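Local atomic coordinates of uncharacterized protein (Legionella longbeachae NSW150, PDB entry 4JZA), a protein that probably removes the 3-phosphate from phosphatidylinositol 3-phosphate, as a phosphoinositide phosphatase thought to act on lipid metabolism during infection of the host. Residues K184-T189 against V324-D329; I702-L707 against E811-H816; S486-A491 against D506-V511; T70-Q75 against C679-R684. All blocks are in the same frame, centred on the assembly; numbering follows the deposited sequence.

Overall arrangement
The four contacts are spread over an elongated, largely helical chain built around a mixed beta-sheet. Contact 4 joins segments more than 600 residues apart, and contacts 1 and 3 are nested inside the loop it closes; contact 2 follows in series. The centres of contacts 2 and 4 are about 32 Å apart on one side of the chain's centre, whereas contact 3 lies on the opposite side, about 96 Å from contact 2 between centres. Contact 1 is about 30 Å from contact 4, again between centres. A CX5R sequence, as in cysteine-based phosphatases, joins strand 545-549 to helix 556-574 and probably forms the catalytic P-loop; none of the four contacts includes it.

Contact 1: K184-T189 against V324-D329; sequences KKYPKT and VLKGVD
The phenol ring of Tyr-186 turns its edge to Leu-325, whose CB lies near the ring plane, 4.0 Å from Tyr-186 CE1. On the other side of the hydroxyl-bearing carbon, Tyr-186 CE2 is 3.8 Å from Lys-326 CE, which arrives obliquely. The tyrosine belongs to the Schellman motif that ends helix 172-183: Lys-185, with positive phi, is the C-prime residue, and Tyr-186 N bonds back to the carbonyl oxygen of Ile-181. With CG anti to the carbonyl carbon (chi1 -46°), the ring extends from this helix end to the C-terminal part of helix 315-325. There a type I turn runs from Leu-325 to Val-328, closed by a weak bond from Val-328 N to Leu-325 O. The end of helix 172-183 thus meets the turn that follows helix 315-325, joined by van der Waals packing of one aromatic side chain. The phenol oxygen lies beside carbon as well, Tyr-186 OH being 3.7 Å from Lys-326 CA. Polar links run alongside: Glu-322 forms salt bridges with both Lys-188 and Lys-326, one through each carboxylate oxygen, and Lys-182 NZ bonds to the carbonyl oxygen of Leu-325. The ammonium group of Lys-188, also in cation-pi contact with Phe-319, curls back onto its own segment, where NZ of Lys-188 lies 2.7 Å from Tyr-186 O, in the carbonyl plane at a C=O...N angle of 157°.

Contact 2: I702-L707 against E811-H816; sequences INERNL and ESKRAH
The loop after helix 676-702 meets helix 794-817 through Glu-704 and Ser-812, within the phosphoinositide phosphatase C-terminal domain. Ser-812 OG donates a hydrogen bond of 2.8 Å to Glu-704 OE1, which accepts with its anti lone pair, the one pointing away from the other carboxylate oxygen. The serine hydroxyl is placed by a chi1 of 174°, which sets OG anti to its backbone N. The glutamate chain bends at chi2 (-79°) and curls around that hydroxyl, its CB lying 3.7 Å from Ser-812 OG. Leu-707 adds an apolar partner to the same serine: its CD2 is 3.7 Å from Ser-812 OG, and its CD1 is 3.8 Å from Ser-812 CB. Glu-704 and Leu-707 lie three residues apart, linked by a bond from Leu-707 N to the carbonyl oxygen of Glu-704, and both face Ser-812. The start of a 3-10 segment, from Arg-705, is here laid against an alpha-helix, and Thr-771 OG1 holds the carbonyl oxygen of Leu-707 beyond the contact. The neighbouring Lys-813 passes across the glutamate at about a right angle, with its CG 4.2 Å from Glu-704 OE2. This lysine also touches a neighbouring molecule in the crystal, and its ammonium group does not close a salt bridge here, as Lys-813 NZ remains 5.4 Å from Glu-704 OE2.

Contact 3: S486-A491 against D506-V511; sequences SLLVTA and DQYQSV
The hydroxyl of Tyr-508 is gripped by two polar groups, the carboxylate of Glu-535 on helix 524-542 and OG of Ser-484, and so ties three helices together at the place where Leu-487 CD1 approaches to 4.3 Å from Tyr-508 OH. Helices 482-492 and 501-513 follow each other in the chain and form an antiparallel helical hairpin; the axes of 486-491 and 506-511 come within 11.2 Å, at 163° between their directions. Leu-488 carries most of the packing between them. Its CG sits at the edge of the tyrosine ring, in the ring plane and 3.9 Å from Tyr-508 CD2. One methyl branch turns instead to the amide of the next residue, Leu-488 CD1 lying 3.7 Å from Gln-509 NE2. That amide comes round to the leucine because the glutamine chain, though it starts with CG anti to its backbone N, bends at chi2 (100°) and crosses the leucine at about a right angle. On the first helix a second doubly held atom appears: Ser-486 O accepts from Thr-490 N at 2.8 Å and from Thr-490 OG1 at 2.6 Å, the two donors reaching opposite faces of the carbonyl plane. Between 486-491 and 506-511 the touch is thus largely apolar, apart from the Gln-509 amide, while the Ser-484 bond adds a polar tie between the same helices; the phenol's polar partners probably hold the far end of the ring in place.

Contact 4: T70-Q75 against C679-R684; sequences TPLTKQ and CRLVAR
Apolar contacts carry this junction, and Leu-72 is the side chain that packs against helix 676-702. Its methyl CD1 meets the end of Leu-681, with Leu-72 CD1 to Leu-681 CD1 measuring 3.6 Å, and the two side chains cross at about a right angle. The same methyl also rests on the root of that residue, Leu-72 CD1 being 3.7 Å from Leu-681 CB. The second branch lies along the helix backbone: Leu-72 CD2 is 3.8 Å from Leu-681 O and 3.9 Å from Val-682 CG2. Pro-71 adds a lighter touch from its ring, Pro-71 CG standing 4.2 Å from that same valine methyl, which thus serves both residues. Val-682 can do so because CG2 is the branch anti to its carbonyl carbon, while CG1 is anti to the backbone N (chi1 160°). Pro-71 and Leu-72 belong to the lead-in of helix 74-87, whose N-cap is Thr-73: its OG1 bonds to the backbone N of Thr-76. Helix 676-702 is flanked by helix 74-87, through Leu-681 on Leu-77 and Tyr-80, and by helix 748-761, through Val-682 on Leu-757. Long, weak ion pairs lie nearby: Arg-684 with Glu-83 of helix 74-87, and Arg-680 with Glu-754 of helix 748-761.

Contact 1: K184-T189 against V324-D329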
loop_
_atom_site.group_PDB
_atom_site.type_symbol
_atom_site.label_atom_id
_atom_site.label_comp_id
_atom_site.label_asym_id
_atom_site.label_seq_id
_atom_site.Cartn_x
_atom_site.Cartn_y
_atom_site.Cartn_z
ATOM N N LYS A 184 5.394 -5.171 25.584
ATOM C CA LYS A 184 4.030 -5.002 26.078
ATOM C C LYS A 184 3.057 -5.913 25.394
ATOM O O LYS A 184 1.842 -5.811 25.600
ATOM C CB LYS A 184 3.604 -3.524 26.033
ATOM C CG LYS A 184 4.552 -2.686 26.875
ATOM C CD LYS A 184 4.105 -1.269 27.114
ATOM C CE LYS A 184 5.233 -0.505 27.822
ATOM N NZ LYS A 184 5.182 -0.630 29.315
ATOM N N LYS A 185 3.587 -6.849 24.613
ATOM C CA LYS A 185 2.754 -7.819 23.906
ATOM C C LYS A 185 1.742 -7.169 22.960
ATOM O O LYS A 185 0.596 -7.585 22.938
ATOM C CB LYS A 185 1.997 -8.705 24.895
ATOM C CG LYS A 185 2.764 -8.960 26.169
ATOM C CD LYS A 185 3.249 -10.377 26.304
ATOM C CE LYS A 185 4.107 -10.477 27.559
ATOM N NZ LYS A 185 3.727 -11.642 28.396
ATOM N N TYR A 186 2.148 -6.149 22.201
ATOM C CA TYR A 186 1.365 -5.726 21.059
ATOM C C TYR A 186 -0.036 -5.274 21.440
ATOM O O TYR A 186 -1.016 -5.726 20.832
ATOM C CB TYR A 186 1.260 -6.889 20.051
ATOM C CG TYR A 186 2.585 -7.564 19.803
ATOM C CD1 TYR A 186 3.557 -6.945 19.038
ATOM C CD2 TYR A 186 2.894 -8.797 20.369
ATOM C CE1 TYR A 186 4.786 -7.542 18.805
ATOM C CE2 TYR A 186 4.132 -9.399 20.148
ATOM C CZ TYR A 186 5.080 -8.763 19.347
ATOM O OH TYR A 186 6.349 -9.294 19.116
ATOM N N PRO A 187 -0.152 -4.374 22.435
ATOM C CA PRO A 187 -1.497 -3.883 22.722
ATOM C C PRO A 187 -2.076 -3.147 21.508
ATOM O O PRO A 187 -1.347 -2.528 20.740
ATOM C CB PRO A 187 -1.284 -2.931 23.882
ATOM C CG PRO A 187 0.064 -2.395 23.657
ATOM C CD PRO A 187 0.868 -3.535 23.079
ATOM N N LYS A 188 -3.377 -3.277 21.337
ATOM C CA LYS A 188 -4.083 -2.698 20.231
ATOM C C LYS A 188 -4.808 -1.459 20.642
ATOM O O LYS A 188 -5.103 -1.244 21.809
ATOM C CB LYS A 188 -5.109 -3.682 19.735
ATOM C CG LYS A 188 -4.530 -5.033 19.346
ATOM C CD LYS A 188 -3.377 -4.873 18.364
ATOM C CE LYS A 188 -2.968 -6.226 17.828
ATOM N NZ LYS A 188 -2.334 -7.053 18.893
ATOM N N THR A 189 -5.123 -0.622 19.676
ATOM C CA THR A 189 -5.717 0.642 20.040
ATOM C C THR A 189 -7.145 0.371 20.479
ATOM O O THR A 189 -7.854 -0.331 19.798
ATOM C CB THR A 189 -5.631 1.653 18.916
ATOM O OG1 THR A 189 -4.239 1.828 18.563
ATOM C CG2 THR A 189 -6.259 2.964 19.404
ATOM N N VAL A 324 5.290 -9.428 12.027
ATOM C CA VAL A 324 6.661 -9.271 11.542
ATOM C C VAL A 324 7.622 -9.165 12.692
ATOM O O VAL A 324 8.684 -9.766 12.600
ATOM C CB VAL A 324 6.835 -8.009 10.685
ATOM C CG1 VAL A 324 8.280 -7.751 10.375
ATOM C CG2 VAL A 324 6.116 -8.162 9.370
ATOM N N LEU A 325 7.263 -8.402 13.750
ATOM C CA LEU A 325 8.125 -8.201 14.931
ATOM C C LEU A 325 8.324 -9.503 15.650
ATOM O O LEU A 325 9.378 -9.801 16.208
ATOM C CB LEU A 325 7.542 -7.178 15.901
ATOM C CG LEU A 325 7.718 -5.714 15.515
ATOM C CD1 LEU A 325 6.988 -4.784 16.470
ATOM C CD2 LEU A 325 9.156 -5.325 15.538
ATOM N N LYS A 326 7.265 -10.273 15.682
ATOM C CA LYS A 326 7.263 -11.549 16.387
ATOM C C LYS A 326 8.259 -12.553 15.713
ATOM O O LYS A 326 8.689 -13.532 16.315
ATOM C CB LYS A 326 5.830 -12.070 16.417
ATOM C CG LYS A 326 5.414 -12.861 17.619
ATOM C CD LYS A 326 3.967 -13.333 17.473
ATOM C CE LYS A 326 3.014 -12.415 18.209
ATOM N NZ LYS A 326 1.667 -13.049 18.302
ATOM N N GLY A 327 8.653 -12.292 14.477
ATOM C CA GLY A 327 9.498 -13.240 13.790
ATOM C C GLY A 327 10.982 -12.894 13.778
ATOM O O GLY A 327 11.750 -13.457 13.020
ATOM N N VAL A 328 11.425 -11.986 14.641
ATOM C CA VAL A 328 12.849 -11.655 14.665
ATOM C C VAL A 328 13.363 -11.546 16.080
ATOM O O VAL A 328 12.605 -11.204 16.984
ATOM C CB VAL A 328 13.108 -10.321 13.906
ATOM C CG1 VAL A 328 12.807 -10.514 12.439
ATOM C CG2 VAL A 328 12.256 -9.183 14.487
ATOM N N ASP A 329 14.652 -11.787 16.283
ATOM C CA ASP A 329 15.235 -11.469 17.577
ATOM C C ASP A 329 15.538 -10.022 17.602
ATOM O O ASP A 329 15.132 -9.380 18.533
ATOM C CB ASP A 329 16.498 -12.262 17.858
ATOM C CG ASP A 329 16.195 -13.717 18.195
ATOM O OD1 ASP A 329 15.245 -13.967 18.986
ATOM O OD2 ASP A 329 16.925 -14.599 17.679
#

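Contact 2: I702-L707 against E811-H816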
loop_
_atom_site.group_PDB
_atom_site.type_symbol
_atom_site.label_atom_id
_atom_site.label_comp_id
_atom_site.label_asym_id
_atom_site.label_seq_id
_atom_site.Cartn_x
_atom_site.Cartn_y
_atom_site.Cartn_z
ATOM N N ILE A 702 -35.524 -37.679 -0.801
ATOM C CA ILE A 702 -36.224 -36.737 -1.680
ATOM C C ILE A 702 -37.147 -37.455 -2.674
ATOM O O ILE A 702 -38.160 -36.936 -3.086
ATOM C CB ILE A 702 -35.201 -35.879 -2.426
ATOM C CG1 ILE A 702 -35.711 -34.481 -2.651
ATOM C CG2 ILE A 702 -34.737 -36.550 -3.716
ATOM C CD1 ILE A 702 -35.114 -33.497 -1.668
ATOM N N ASN A 703 -36.812 -38.674 -3.041
ATOM C CA ASN A 703 -37.647 -39.411 -3.966
ATOM C C ASN A 703 -38.848 -40.057 -3.309
ATOM O O ASN A 703 -39.665 -40.576 -4.019
ATOM C CB ASN A 703 -36.833 -40.402 -4.812
ATOM C CG ASN A 703 -36.128 -39.708 -5.996
ATOM O OD1 ASN A 703 -36.772 -39.232 -6.922
ATOM N ND2 ASN A 703 -34.801 -39.643 -5.958
ATOM N N GLU A 704 -38.964 -40.018 -1.979
ATOM C CA GLU A 704 -40.248 -40.215 -1.306
ATOM C C GLU A 704 -40.977 -38.868 -1.223
ATOM O O GLU A 704 -41.082 -38.259 -0.163
ATOM C CB GLU A 704 -40.057 -40.773 0.103
ATOM C CG GLU A 704 -39.293 -42.083 0.177
ATOM C CD GLU A 704 -40.122 -43.315 -0.179
ATOM O OE1 GLU A 704 -41.180 -43.560 0.480
ATOM O OE2 GLU A 704 -39.671 -44.053 -1.114
ATOM N N ARG A 705 -41.531 -38.448 -2.348
ATOM C CA ARG A 705 -42.029 -37.064 -2.568
ATOM C C ARG A 705 -43.252 -36.680 -1.716
ATOM O O ARG A 705 -43.514 -35.499 -1.482
ATOM C CB ARG A 705 -42.320 -36.822 -4.072
ATOM C CG ARG A 705 -41.247 -37.407 -5.002
ATOM C CD ARG A 705 -41.394 -36.954 -6.435
ATOM N NE ARG A 705 -41.418 -35.491 -6.481
ATOM C CZ ARG A 705 -42.017 -34.767 -7.424
ATOM N NH1 ARG A 705 -42.650 -35.364 -8.427
ATOM N NH2 ARG A 705 -41.986 -33.442 -7.362
ATOM N N ASN A 706 -43.973 -37.678 -1.230
ATOM C CA ASN A 706 -45.121 -37.440 -0.365
ATOM C C ASN A 706 -44.835 -36.733 0.954
ATOM O O ASN A 706 -45.692 -36.039 1.495
ATOM C CB ASN A 706 -45.811 -38.773 -0.104
ATOM C CG ASN A 706 -46.711 -39.188 -1.278
ATOM O OD1 ASN A 706 -46.847 -38.464 -2.294
ATOM N ND2 ASN A 706 -47.358 -40.349 -1.135
ATOM N N LEU A 707 -43.619 -36.930 1.460
ATOM C CA LEU A 707 -43.226 -36.457 2.777
ATOM C C LEU A 707 -43.166 -34.942 2.874
ATOM O O LEU A 707 -43.088 -34.404 3.976
ATOM C CB LEU A 707 -41.830 -37.001 3.114
ATOM C CG LEU A 707 -41.689 -38.504 3.250
ATOM C CD1 LEU A 707 -40.260 -38.880 3.611
ATOM C CD2 LEU A 707 -42.661 -39.003 4.320
ATOM N N GLU A 811 -39.044 -44.977 7.616
ATOM C CA GLU A 811 -40.390 -44.907 8.137
ATOM C C GLU A 811 -41.356 -44.749 7.009
ATOM O O GLU A 811 -42.413 -45.365 7.013
ATOM C CB GLU A 811 -40.559 -43.774 9.117
ATOM C CG GLU A 811 -40.337 -44.182 10.584
ATOM C CD GLU A 811 -39.983 -42.980 11.485
ATOM O OE1 GLU A 811 -40.083 -41.800 10.982
ATOM O OE2 GLU A 811 -39.588 -43.204 12.673
ATOM N N SER A 812 -40.986 -43.943 6.027
ATOM C CA SER A 812 -41.860 -43.645 4.873
ATOM C C SER A 812 -42.033 -44.849 4.019
ATOM O O SER A 812 -43.106 -45.130 3.601
ATOM C CB SER A 812 -41.278 -42.509 4.011
ATOM O OG SER A 812 -42.023 -42.296 2.837
ATOM N N LYS A 813 -40.951 -45.548 3.761
ATOM C CA LYS A 813 -40.989 -46.796 3.013
ATOM C C LYS A 813 -41.917 -47.809 3.667
ATOM O O LYS A 813 -42.655 -48.498 2.962
ATOM C CB LYS A 813 -39.572 -47.388 2.884
ATOM C CG LYS A 813 -38.897 -47.147 1.557
ATOM C CD LYS A 813 -39.504 -48.128 0.568
ATOM C CE LYS A 813 -38.802 -48.150 -0.759
ATOM N NZ LYS A 813 -37.675 -49.088 -0.602
ATOM N N ARG A 814 -41.869 -47.919 5.002
ATOM C CA ARG A 814 -42.694 -48.895 5.712
ATOM C C ARG A 814 -44.175 -48.483 5.723
ATOM O O ARG A 814 -45.032 -49.324 5.606
ATOM C CB ARG A 814 -42.151 -49.168 7.138
ATOM C CG ARG A 814 -40.882 -50.016 7.144
ATOM C CD ARG A 814 -40.644 -50.723 8.474
ATOM N NE ARG A 814 -39.242 -50.686 8.913
ATOM C CZ ARG A 814 -38.661 -49.580 9.365
ATOM N NH1 ARG A 814 -39.349 -48.422 9.467
ATOM N NH2 ARG A 814 -37.403 -49.611 9.732
ATOM N N ALA A 815 -44.474 -47.196 5.858
ATOM C CA ALA A 815 -45.861 -46.712 5.872
ATOM C C ALA A 815 -46.587 -46.830 4.520
ATOM O O ALA A 815 -47.792 -47.047 4.484
ATOM C CB ALA A 815 -45.882 -45.288 6.342
ATOM N N HIS A 816 -45.854 -46.709 3.415
ATOM C CA HIS A 816 -46.421 -46.952 2.089
ATOM C C HIS A 816 -46.705 -48.444 1.900
ATOM O O HIS A 816 -47.680 -48.807 1.277
ATOM C CB HIS A 816 -45.491 -46.449 0.969
ATOM C CG HIS A 816 -46.054 -46.637 -0.417
ATOM N ND1 HIS A 816 -46.824 -45.680 -1.047
ATOM C CD2 HIS A 816 -45.968 -47.677 -1.286
ATOM C CE1 HIS A 816 -47.183 -46.119 -2.242
ATOM N NE2 HIS A 816 -46.677 -47.327 -2.413
#

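Contact 3: S486-A491 against D506-V511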
loop_
_atom_site.group_PDB
_atom_site.type_symbol
_atom_site.label_atom_id
_atom_site.label_comp_id
_atom_site.label_asym_id
_atom_site.label_seq_id
_atom_site.Cartn_x
_atom_site.Cartn_y
_atom_site.Cartn_z
ATOM N N SER A 486 17.706 31.178 -4.965
ATOM C CA SER A 486 18.584 30.904 -3.824
ATOM C C SER A 486 19.612 29.907 -4.266
ATOM O O SER A 486 20.763 29.997 -3.817
ATOM C CB SER A 486 17.921 30.306 -2.580
ATOM O OG SER A 486 16.541 30.508 -2.541
ATOM N N LEU A 487 19.216 28.955 -5.122
ATOM C CA LEU A 487 20.186 27.974 -5.562
ATOM C C LEU A 487 21.292 28.649 -6.402
ATOM O O LEU A 487 22.477 28.430 -6.122
ATOM C CB LEU A 487 19.551 26.808 -6.291
ATOM C CG LEU A 487 20.370 25.502 -6.276
ATOM C CD1 LEU A 487 19.733 24.425 -7.109
ATOM C CD2 LEU A 487 21.760 25.668 -6.827
ATOM N N LEU A 488 20.934 29.468 -7.396
ATOM C CA LEU A 488 21.954 30.246 -8.142
ATOM C C LEU A 488 22.839 31.131 -7.245
ATOM O O LEU A 488 24.062 31.154 -7.364
ATOM C CB LEU A 488 21.301 31.143 -9.194
ATOM C CG LEU A 488 21.129 30.444 -10.522
ATOM C CD1 LEU A 488 20.169 31.216 -11.404
ATOM C CD2 LEU A 488 22.469 30.254 -11.205
ATOM N N VAL A 489 22.211 31.866 -6.348
ATOM C CA VAL A 489 22.961 32.702 -5.466
ATOM C C VAL A 489 23.929 31.858 -4.636
ATOM O O VAL A 489 25.120 32.142 -4.623
ATOM C CB VAL A 489 22.019 33.568 -4.617
ATOM C CG1 VAL A 489 22.779 34.185 -3.435
ATOM C CG2 VAL A 489 21.381 34.619 -5.517
ATOM N N THR A 490 23.432 30.815 -3.985
ATOM C CA THR A 490 24.278 29.944 -3.149
ATOM C C THR A 490 25.394 29.276 -3.952
ATOM O O THR A 490 26.543 29.130 -3.479
ATOM C CB THR A 490 23.473 28.836 -2.462
ATOM O OG1 THR A 490 22.313 29.385 -1.827
ATOM C CG2 THR A 490 24.289 28.144 -1.413
ATOM N N ALA A 491 25.079 28.882 -5.171
ATOM C CA ALA A 491 26.041 28.123 -5.939
ATOM C C ALA A 491 27.081 28.998 -6.611
ATOM O O ALA A 491 28.191 28.546 -6.834
ATOM C CB ALA A 491 25.349 27.235 -6.953
ATOM N N ASP A 506 25.635 28.594 -15.930
ATOM C CA ASP A 506 25.193 29.335 -17.109
ATOM C C ASP A 506 23.997 28.621 -17.731
ATOM O O ASP A 506 22.952 29.221 -17.999
ATOM C CB ASP A 506 26.321 29.472 -18.158
ATOM C CG ASP A 506 27.490 30.347 -17.673
ATOM O OD1 ASP A 506 27.240 31.280 -16.881
ATOM O OD2 ASP A 506 28.656 30.078 -18.061
ATOM N N GLN A 507 24.169 27.324 -17.958
ATOM C CA GLN A 507 23.117 26.478 -18.496
ATOM C C GLN A 507 21.828 26.522 -17.674
ATOM O O GLN A 507 20.756 26.685 -18.224
ATOM C CB GLN A 507 23.622 25.038 -18.619
ATOM C CG GLN A 507 24.268 24.771 -19.941
ATOM C CD GLN A 507 23.366 25.254 -21.090
ATOM O OE1 GLN A 507 23.835 25.903 -22.013
ATOM N NE2 GLN A 507 22.064 24.956 -21.025
ATOM N N TYR A 508 21.934 26.389 -16.362
ATOM C CA TYR A 508 20.762 26.406 -15.487
ATOM C C TYR A 508 20.026 27.736 -15.573
ATOM O O TYR A 508 18.805 27.759 -15.585
ATOM C CB TYR A 508 21.187 26.144 -14.047
ATOM C CG TYR A 508 20.052 26.061 -13.019
ATOM C CD1 TYR A 508 19.181 24.997 -13.008
ATOM C CD2 TYR A 508 19.891 27.034 -12.048
ATOM C CE1 TYR A 508 18.163 24.911 -12.085
ATOM C CE2 TYR A 508 18.888 26.950 -11.112
ATOM C CZ TYR A 508 18.023 25.876 -11.124
ATOM O OH TYR A 508 17.016 25.772 -10.185
ATOM N N GLN A 509 20.769 28.850 -15.588
ATOM C CA GLN A 509 20.175 30.168 -15.767
ATOM C C GLN A 509 19.406 30.197 -17.076
ATOM O O GLN A 509 18.278 30.686 -17.149
ATOM C CB GLN A 509 21.281 31.193 -15.811
ATOM C CG GLN A 509 20.830 32.626 -15.989
ATOM C CD GLN A 509 20.813 33.350 -14.667
ATOM O OE1 GLN A 509 21.884 33.606 -14.071
ATOM N NE2 GLN A 509 19.601 33.671 -14.177
ATOM N N SER A 510 20.038 29.677 -18.124
ATOM C CA SER A 510 19.467 29.713 -19.481
ATOM C C SER A 510 18.174 28.902 -19.649
ATOM O O SER A 510 17.202 29.330 -20.240
ATOM C CB SER A 510 20.511 29.196 -20.466
ATOM O OG SER A 510 19.974 29.139 -21.772
ATOM N N VAL A 511 18.186 27.694 -19.138
ATOM C CA VAL A 511 17.018 26.845 -19.177
ATOM C C VAL A 511 15.882 27.462 -18.341
ATOM O O VAL A 511 14.754 27.551 -18.780
ATOM C CB VAL A 511 17.401 25.427 -18.708
ATOM C CG1 VAL A 511 16.181 24.574 -18.619
ATOM C CG2 VAL A 511 18.395 24.812 -19.694
#

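Contact 4: T70-Q75 against C679-R684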
loop_
_atom_site.group_PDB
_atom_site.type_symbol
_atom_site.label_atom_id
_atom_site.label_comp_id
_atom_site.label_asym_id
_atom_site.label_seq_id
_atom_site.Cartn_x
_atom_site.Cartn_y
_atom_site.Cartn_z
ATOM N N THR A 70 -17.877 -17.764 9.747
ATOM C CA THR A 70 -17.886 -18.791 8.706
ATOM C C THR A 70 -17.440 -20.090 9.315
ATOM O O THR A 70 -16.558 -20.076 10.159
ATOM C CB THR A 70 -16.884 -18.395 7.598
ATOM O OG1 THR A 70 -17.497 -17.434 6.749
ATOM C CG2 THR A 70 -16.504 -19.492 6.724
ATOM N N PRO A 71 -18.024 -21.223 8.873
ATOM C CA PRO A 71 -17.551 -22.537 9.290
ATOM C C PRO A 71 -16.302 -23.034 8.541
ATOM O O PRO A 71 -15.983 -24.218 8.587
ATOM C CB PRO A 71 -18.738 -23.437 8.935
ATOM C CG PRO A 71 -19.217 -22.857 7.644
ATOM C CD PRO A 71 -19.098 -21.355 7.860
ATOM N N LEU A 72 -15.599 -22.168 7.837
ATOM C CA LEU A 72 -14.538 -22.617 6.989
ATOM C C LEU A 72 -13.230 -22.536 7.766
ATOM O O LEU A 72 -13.040 -21.654 8.612
ATOM C CB LEU A 72 -14.495 -21.763 5.740
ATOM C CG LEU A 72 -15.692 -21.771 4.787
ATOM C CD1 LEU A 72 -15.438 -20.807 3.632
ATOM C CD2 LEU A 72 -15.926 -23.158 4.215
ATOM N N THR A 73 -12.325 -23.460 7.474
ATOM C CA THR A 73 -11.049 -23.553 8.166
ATOM C C THR A 73 -10.005 -22.831 7.332
ATOM O O THR A 73 -10.125 -22.677 6.083
ATOM C CB THR A 73 -10.575 -25.015 8.282
ATOM O OG1 THR A 73 -10.384 -25.579 6.967
ATOM C CG2 THR A 73 -11.612 -25.863 9.006
ATOM N N LYS A 74 -8.950 -22.422 8.024
ATOM C CA LYS A 74 -7.773 -21.920 7.384
ATOM C C LYS A 74 -7.309 -22.883 6.295
ATOM O O LYS A 74 -6.966 -22.486 5.184
ATOM C CB LYS A 74 -6.676 -21.719 8.409
ATOM C CG LYS A 74 -6.950 -20.575 9.377
ATOM C CD LYS A 74 -5.733 -20.321 10.251
ATOM C CE LYS A 74 -6.124 -19.631 11.552
ATOM N NZ LYS A 74 -5.044 -18.721 12.027
ATOM N N GLN A 75 -7.319 -24.157 6.592
ATOM C CA GLN A 75 -6.815 -25.064 5.615
ATOM C C GLN A 75 -7.687 -25.050 4.321
ATOM O O GLN A 75 -7.179 -25.035 3.197
ATOM C CB GLN A 75 -6.637 -26.399 6.295
ATOM C CG GLN A 75 -6.617 -27.600 5.406
ATOM C CD GLN A 75 -7.101 -28.848 6.152
ATOM O OE1 GLN A 75 -7.719 -28.784 7.252
ATOM N NE2 GLN A 75 -6.846 -30.002 5.539
ATOM N N CYS A 679 -20.979 -21.581 -0.415
ATOM C CA CYS A 679 -21.439 -22.897 -0.761
ATOM C C CYS A 679 -20.351 -23.701 -1.480
ATOM O O CYS A 679 -20.187 -24.874 -1.220
ATOM C CB CYS A 679 -22.671 -22.845 -1.657
ATOM S SG CYS A 679 -24.153 -22.088 -0.920
ATOM N N ARG A 680 -19.647 -23.085 -2.412
ATOM C CA ARG A 680 -18.593 -23.768 -3.168
ATOM C C ARG A 680 -17.534 -24.321 -2.224
ATOM O O ARG A 680 -17.115 -25.478 -2.378
ATOM C CB ARG A 680 -17.941 -22.821 -4.151
ATOM C CG ARG A 680 -16.610 -23.325 -4.681
ATOM C CD ARG A 680 -16.159 -22.552 -5.884
ATOM N NE ARG A 680 -16.994 -22.918 -7.019
ATOM C CZ ARG A 680 -17.394 -22.061 -7.951
ATOM N NH1 ARG A 680 -17.087 -20.763 -7.865
ATOM N NH2 ARG A 680 -18.155 -22.496 -8.940
ATOM N N LEU A 681 -17.157 -23.494 -1.247
ATOM C CA LEU A 681 -16.123 -23.818 -0.297
ATOM C C LEU A 681 -16.612 -24.752 0.787
ATOM O O LEU A 681 -15.838 -25.566 1.294
ATOM C CB LEU A 681 -15.586 -22.531 0.366
ATOM C CG LEU A 681 -14.753 -21.557 -0.493
ATOM C CD1 LEU A 681 -14.208 -20.380 0.321
ATOM C CD2 LEU A 681 -13.613 -22.290 -1.186
ATOM N N VAL A 682 -17.890 -24.633 1.184
ATOM C CA VAL A 682 -18.456 -25.574 2.141
ATOM C C VAL A 682 -18.452 -26.946 1.514
ATOM O O VAL A 682 -18.081 -27.907 2.146
ATOM C CB VAL A 682 -19.810 -25.129 2.618
ATOM C CG1 VAL A 682 -20.612 -26.270 3.219
ATOM C CG2 VAL A 682 -19.640 -24.037 3.645
ATOM N N ALA A 683 -18.783 -27.059 0.243
ATOM C CA ALA A 683 -18.784 -28.373 -0.361
ATOM C C ALA A 683 -17.377 -28.932 -0.457
ATOM O O ALA A 683 -17.196 -30.135 -0.402
ATOM C CB ALA A 683 -19.433 -28.353 -1.719
ATOM N N ARG A 684 -16.400 -28.072 -0.664
ATOM C CA ARG A 684 -15.033 -28.541 -0.824
ATOM C C ARG A 684 -14.487 -28.975 0.538
ATOM O O ARG A 684 -13.844 -30.014 0.643
ATOM C CB ARG A 684 -14.142 -27.504 -1.544
ATOM C CG ARG A 684 -13.885 -27.882 -3.002
ATOM C CD ARG A 684 -14.225 -26.794 -4.014
ATOM N NE ARG A 684 -13.014 -26.105 -4.439
ATOM C CZ ARG A 684 -12.903 -25.390 -5.550
ATOM N NH1 ARG A 684 -13.932 -25.226 -6.380
ATOM N NH2 ARG A 684 -11.741 -24.824 -5.820
#